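Uncharacterized protein (PDB 6PTM) probably hydrolyses carrageenan oligosaccharides from their chain ends, as an exo-acting glycoside hydrolase of family GH42. Local coordinates at residues A[247-261]-A[304-316]. Sequence-based numbering, arbitrary orientation.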
loop_
_atom_site.group_PDB
_atom_site.type_symbol
_atom_site.label_atom_id
_atom_site.label_comp_id
_atom_site.label_asym_id
_atom_site.label_seq_id
_atom_site.Cartn_x
_atom_site.Cartn_y
_atom_site.Cartn_z
ATOM N N ASP A 247 24.513 -5.206 -17.770
ATOM C CA ASP A 247 24.092 -6.632 -17.637
ATOM C C ASP A 247 23.295 -6.803 -16.335
ATOM O O ASP A 247 23.450 -5.954 -15.429
ATOM C CB ASP A 247 25.282 -7.596 -17.664
ATOM C CG ASP A 247 26.115 -7.531 -18.942
ATOM O OD1 ASP A 247 25.575 -7.165 -19.981
ATOM O OD2 ASP A 247 27.295 -7.862 -18.866
ATOM N N GLY A 248 22.463 -7.846 -16.264
ATOM C CA GLY A 248 21.709 -8.222 -15.066
ATOM C C GLY A 248 20.910 -7.051 -14.515
ATOM O O GLY A 248 20.987 -6.762 -13.340
ATOM N N PRO A 249 20.104 -6.369 -15.348
ATOM C CA PRO A 249 19.224 -5.318 -14.870
ATOM C C PRO A 249 18.074 -5.920 -14.049
ATOM O O PRO A 249 17.840 -7.137 -14.115
ATOM C CB PRO A 249 18.710 -4.707 -16.172
ATOM C CG PRO A 249 18.606 -5.901 -17.069
ATOM C CD PRO A 249 19.908 -6.621 -16.794
ATOM N N GLY A 250 17.416 -5.056 -13.283
ATOM C CA GLY A 250 16.117 -5.325 -12.639
ATOM C C GLY A 250 15.062 -4.674 -13.483
ATOM O O GLY A 250 14.750 -3.532 -13.247
ATOM N N ILE A 251 14.629 -5.351 -14.527
ATOM C CA ILE A 251 13.736 -4.779 -15.573
ATOM C C ILE A 251 12.419 -4.349 -14.926
ATOM O O ILE A 251 11.907 -5.077 -14.066
ATOM C CB ILE A 251 13.545 -5.835 -16.695
ATOM C CG1 ILE A 251 14.867 -6.055 -17.443
ATOM C CG2 ILE A 251 12.415 -5.441 -17.655
ATOM C CD1 ILE A 251 14.828 -7.168 -18.481
ATOM N N LYS A 252 11.854 -3.183 -15.329
ATOM C CA LYS A 252 12.434 -2.216 -16.271
ATOM C C LYS A 252 12.997 -0.985 -15.525
ATOM O O LYS A 252 13.588 -0.107 -16.166
ATOM C CB LYS A 252 11.386 -1.744 -17.297
ATOM C CG LYS A 252 10.192 -1.016 -16.688
ATOM C CD LYS A 252 8.990 -0.920 -17.607
ATOM C CE LYS A 252 8.889 0.416 -18.300
ATOM N NZ LYS A 252 7.519 0.584 -18.840
ATOM N N TYR A 253 12.841 -0.905 -14.209
ATOM C CA TYR A 253 13.088 0.355 -13.466
ATOM C C TYR A 253 14.535 0.463 -12.978
ATOM O O TYR A 253 14.906 1.609 -12.672
ATOM C CB TYR A 253 12.024 0.538 -12.390
ATOM C CG TYR A 253 10.688 0.819 -13.023
ATOM C CD1 TYR A 253 10.514 1.937 -13.818
ATOM C CD2 TYR A 253 9.626 -0.058 -12.884
ATOM C CE1 TYR A 253 9.310 2.198 -14.456
ATOM C CE2 TYR A 253 8.409 0.190 -13.488
ATOM C CZ TYR A 253 8.257 1.321 -14.271
ATOM O OH TYR A 253 7.073 1.572 -14.865
ATOM N N THR A 254 15.342 -0.609 -12.981
ATOM C CA THR A 254 16.813 -0.501 -12.690
ATOM C C THR A 254 17.600 -1.079 -13.880
ATOM O O THR A 254 17.879 -2.297 -13.900
ATOM C CB THR A 254 17.208 -1.156 -11.354
ATOM O OG1 THR A 254 16.376 -0.706 -10.288
ATOM C CG2 THR A 254 18.653 -0.875 -10.992
ATOM N N MET A 255 17.934 -0.249 -14.863
ATOM C CA MET A 255 18.427 -0.729 -16.176
ATOM C C MET A 255 19.964 -0.701 -16.158
ATOM O O MET A 255 20.612 -0.128 -17.056
ATOM C CB MET A 255 17.845 0.120 -17.308
ATOM C CG MET A 255 16.369 -0.098 -17.515
ATOM S SD MET A 255 15.972 -1.855 -17.631
ATOM C CE MET A 255 16.921 -2.265 -19.103
ATOM N N TYR A 256 20.535 -1.290 -15.124
ATOM C CA TYR A 256 21.990 -1.437 -14.933
ATOM C C TYR A 256 22.190 -2.464 -13.811
ATOM O O TYR A 256 21.226 -2.835 -13.140
ATOM C CB TYR A 256 22.644 -0.078 -14.677
ATOM C CG TYR A 256 22.255 0.641 -13.409
ATOM C CD1 TYR A 256 21.256 1.607 -13.385
ATOM C CD2 TYR A 256 22.878 0.345 -12.209
ATOM C CE1 TYR A 256 20.902 2.258 -12.202
ATOM C CE2 TYR A 256 22.502 0.951 -11.018
ATOM C CZ TYR A 256 21.539 1.948 -11.010
ATOM O OH TYR A 256 21.216 2.568 -9.813
ATOM N N ASP A 257 23.434 -2.867 -13.608
ATOM C CA ASP A 257 23.806 -3.964 -12.688
ATOM C C ASP A 257 24.028 -3.390 -11.290
ATOM O O ASP A 257 25.035 -2.707 -11.105
ATOM C CB ASP A 257 25.088 -4.621 -13.196
ATOM C CG ASP A 257 25.552 -5.754 -12.299
ATOM O OD1 ASP A 257 24.801 -6.122 -11.375
ATOM O OD2 ASP A 257 26.628 -6.284 -12.567
ATOM N N ILE A 258 23.147 -3.696 -10.330
ATOM C CA ILE A 258 23.314 -3.217 -8.922
ATOM C C ILE A 258 24.595 -3.786 -8.291
ATOM O O ILE A 258 25.028 -3.263 -7.255
ATOM C CB ILE A 258 22.075 -3.519 -8.059
ATOM C CG1 ILE A 258 21.727 -5.014 -8.017
ATOM C CG2 ILE A 258 20.909 -2.677 -8.516
ATOM C CD1 ILE A 258 20.613 -5.363 -7.049
ATOM N N ASN A 259 25.200 -4.836 -8.859
ATOM C CA ASN A 259 26.435 -5.418 -8.273
ATOM C C ASN A 259 27.691 -4.938 -9.028
ATOM O O ASN A 259 28.769 -5.476 -8.736
ATOM C CB ASN A 259 26.318 -6.942 -8.200
ATOM C CG ASN A 259 25.222 -7.356 -7.256
ATOM O OD1 ASN A 259 24.233 -7.957 -7.665
ATOM N ND2 ASN A 259 25.394 -7.043 -5.978
ATOM N N HIS A 260 27.588 -3.997 -9.973
ATOM C CA HIS A 260 28.754 -3.518 -10.771
ATOM C C HIS A 260 29.405 -2.337 -10.055
ATOM O O HIS A 260 28.693 -1.416 -9.645
ATOM C CB HIS A 260 28.328 -3.132 -12.176
ATOM C CG HIS A 260 29.484 -2.979 -13.106
ATOM N ND1 HIS A 260 30.420 -1.984 -12.945
ATOM C CD2 HIS A 260 29.851 -3.693 -14.191
ATOM C CE1 HIS A 260 31.337 -2.101 -13.884
ATOM N NE2 HIS A 260 31.005 -3.140 -14.682
ATOM N N PRO A 261 30.747 -2.300 -9.866
ATOM C CA PRO A 261 31.401 -1.188 -9.165
ATOM C C PRO A 261 31.142 0.179 -9.791
ATOM O O PRO A 261 31.131 1.118 -9.055
ATOM C CB PRO A 261 32.901 -1.486 -9.240
ATOM C CG PRO A 261 32.935 -2.994 -9.315
ATOM C CD PRO A 261 31.710 -3.382 -10.138
ATOM N N ALA A 304 9.478 -9.453 -17.217
ATOM C CA ALA A 304 10.542 -8.590 -16.657
ATOM C C ALA A 304 11.680 -9.446 -16.091
ATOM O O ALA A 304 12.336 -8.970 -15.202
ATOM C CB ALA A 304 9.975 -7.666 -15.591
ATOM N N SER A 305 11.883 -10.665 -16.588
ATOM C CA SER A 305 12.989 -11.551 -16.156
ATOM C C SER A 305 14.250 -11.251 -16.975
ATOM O O SER A 305 14.172 -10.835 -18.139
ATOM C CB SER A 305 12.578 -13.002 -16.212
ATOM O OG SER A 305 12.113 -13.307 -17.526
ATOM N N ALA A 306 15.400 -11.418 -16.335
ATOM C CA ALA A 306 16.728 -11.380 -16.965
ATOM C C ALA A 306 17.673 -12.235 -16.125
ATOM O O ALA A 306 17.466 -12.426 -14.919
ATOM C CB ALA A 306 17.208 -9.961 -17.060
ATOM N N PRO A 307 18.745 -12.754 -16.740
ATOM C CA PRO A 307 19.794 -13.429 -15.986
ATOM C C PRO A 307 20.563 -12.395 -15.169
ATOM O O PRO A 307 20.711 -11.252 -15.636
ATOM C CB PRO A 307 20.714 -14.028 -17.062
ATOM C CG PRO A 307 19.942 -13.854 -18.384
ATOM C CD PRO A 307 19.055 -12.655 -18.179
ATOM N N ILE A 308 21.106 -12.810 -14.026
ATOM C CA ILE A 308 21.938 -11.911 -13.174
ATOM C C ILE A 308 23.293 -11.757 -13.848
ATOM O O ILE A 308 23.621 -12.581 -14.672
ATOM C CB ILE A 308 22.023 -12.394 -11.719
ATOM C CG1 ILE A 308 22.894 -13.639 -11.555
ATOM C CG2 ILE A 308 20.618 -12.591 -11.168
ATOM C CD1 ILE A 308 23.095 -14.058 -10.099
ATOM N N SER A 309 24.017 -10.701 -13.507
ATOM C CA SER A 309 25.322 -10.363 -14.128
ATOM C C SER A 309 26.390 -11.325 -13.605
ATOM O O SER A 309 26.095 -12.076 -12.653
ATOM C CB SER A 309 25.696 -8.965 -13.849
ATOM O OG SER A 309 26.249 -8.859 -12.545
ATOM N N GLU A 310 27.613 -11.217 -14.137
ATOM C CA GLU A 310 28.782 -12.006 -13.659
ATOM C C GLU A 310 29.208 -11.455 -12.298
ATOM O O GLU A 310 29.513 -12.252 -11.404
ATOM C CB GLU A 310 29.856 -12.026 -14.747
ATOM C CG GLU A 310 29.365 -12.751 -16.004
ATOM C CD GLU A 310 28.983 -14.197 -15.749
ATOM O OE1 GLU A 310 29.862 -14.959 -15.326
ATOM O OE2 GLU A 310 27.799 -14.543 -15.857
ATOM N N TYR A 311 29.176 -10.125 -12.124
ATOM C CA TYR A 311 29.424 -9.474 -10.809
ATOM C C TYR A 311 28.440 -10.067 -9.790
ATOM O O TYR A 311 28.880 -10.425 -8.663
ATOM C CB TYR A 311 29.384 -7.939 -10.900
ATOM C CG TYR A 311 30.670 -7.301 -11.382
ATOM C CD1 TYR A 311 31.813 -7.237 -10.595
ATOM C CD2 TYR A 311 30.759 -6.790 -12.659
ATOM C CE1 TYR A 311 32.998 -6.677 -11.064
ATOM C CE2 TYR A 311 31.929 -6.229 -13.152
ATOM C CZ TYR A 311 33.055 -6.165 -12.351
ATOM O OH TYR A 311 34.178 -5.594 -12.886
ATOM N N ALA A 312 27.159 -10.233 -10.158
ATOM C CA ALA A 312 26.101 -10.722 -9.244
ATOM C C ALA A 312 26.370 -12.190 -8.904
ATOM O O ALA A 312 26.199 -12.557 -7.746
ATOM C CB ALA A 312 24.710 -10.534 -9.849
ATOM N N TYR A 313 26.745 -13.018 -9.880
ATOM C CA TYR A 313 27.026 -14.450 -9.634
ATOM C C TYR A 313 28.231 -14.583 -8.691
ATOM O O TYR A 313 28.230 -15.490 -7.814
ATOM C CB TYR A 313 27.209 -15.222 -10.941
ATOM C CG TYR A 313 26.851 -16.668 -10.753
ATOM C CD1 TYR A 313 25.535 -17.089 -10.856
ATOM C CD2 TYR A 313 27.789 -17.586 -10.282
ATOM C CE1 TYR A 313 25.181 -18.404 -10.603
ATOM C CE2 TYR A 313 27.449 -18.904 -10.017
ATOM C CZ TYR A 313 26.145 -19.324 -10.203
ATOM O OH TYR A 313 25.792 -20.608 -9.898
ATOM N N GLU A 314 29.247 -13.721 -8.848
ATOM C CA GLU A 314 30.380 -13.689 -7.886
ATOM C C GLU A 314 29.854 -13.360 -6.473
ATOM O O GLU A 314 30.299 -13.998 -5.499
ATOM C CB GLU A 314 31.482 -12.757 -8.414
ATOM C CG GLU A 314 32.711 -12.696 -7.512
ATOM C CD GLU A 314 33.416 -14.021 -7.236
ATOM O OE1 GLU A 314 33.319 -14.983 -8.067
ATOM O OE2 GLU A 314 34.018 -14.105 -6.167
ATOM N N GLU A 315 28.882 -12.447 -6.338
ATOM C CA GLU A 315 28.274 -12.173 -5.011
ATOM C C GLU A 315 27.523 -13.424 -4.536
ATOM O O GLU A 315 27.649 -13.809 -3.346
ATOM C CB GLU A 315 27.397 -10.917 -5.063
ATOM C CG GLU A 315 28.209 -9.658 -5.273
ATOM C CD GLU A 315 29.307 -9.436 -4.254
ATOM O OE1 GLU A 315 28.995 -9.389 -3.066
ATOM O OE2 GLU A 315 30.484 -9.410 -4.657
ATOM N N PHE A 316 26.838 -14.106 -5.443
ATOM C CA PHE A 316 26.153 -15.384 -5.125
ATOM C C PHE A 316 27.127 -16.399 -4.486
ATOM O O PHE A 316 26.754 -17.052 -3.497
ATOM C CB PHE A 316 25.455 -15.943 -6.372
ATOM C CG PHE A 316 24.570 -17.145 -6.155
ATOM C CD1 PHE A 316 23.796 -17.301 -5.016
ATOM C CD2 PHE A 316 24.472 -18.113 -7.142
ATOM C CE1 PHE A 316 22.977 -18.416 -4.858
ATOM C CE2 PHE A 316 23.614 -19.200 -7.007
ATOM C CZ PHE A 316 22.865 -19.345 -5.858
HETATM O O HOH W 1 22.826 -8.329 -11.723
HETATM O O HOH W 2 21.367 -10.040 -17.867
HETATM O O HOH W 3 15.256 -8.295 -14.137
HETATM O O HOH W 4 12.277 -7.750 -12.950
#
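G248 passes so close to the 304-316 backbone that its CA lies 3.2 Å from P307 O, a CA-H...O contact; phi is positive here, and a beta carbon would run into S309 N. A water accepting from G248 N and donating to P307 O spans the same gap. Further on, I251 covers two alanines: CG2 packs on A304 CB at 3.9 Å, while CD1 reaches the methyl of A306. D257 makes the one direct hydrogen bond between the segments. D257 OD2 accepts from S309 OG at 2.6 Å, 43° out of the carboxylate plane; CG anti to the backbone N (chi1 179°) carries the carboxylate to the serine, and OD1 takes N259 N in an Asx turn. An alanine here would probably leave the S309 hydroxyl without its acceptor and N259 N without its Asx-turn partner. N259 lays OD1 against A312 CB at 3.4 Å, and that oxygen also accepts from R370 of helix 358-385. The Y311 ring turns its edge to the H260 face, planes at 60° and centroids 4.6 Å apart, and P261 CD sits over a face of Y311 in a CH-pi contact. S309 OG in turn accepts from A312 N (2.9 Å), which makes S309 the N-cap residue of helix 310-324, and D257, which accepts its hydroxyl hydrogen, ties that cap to the loop leading into helix 261-278.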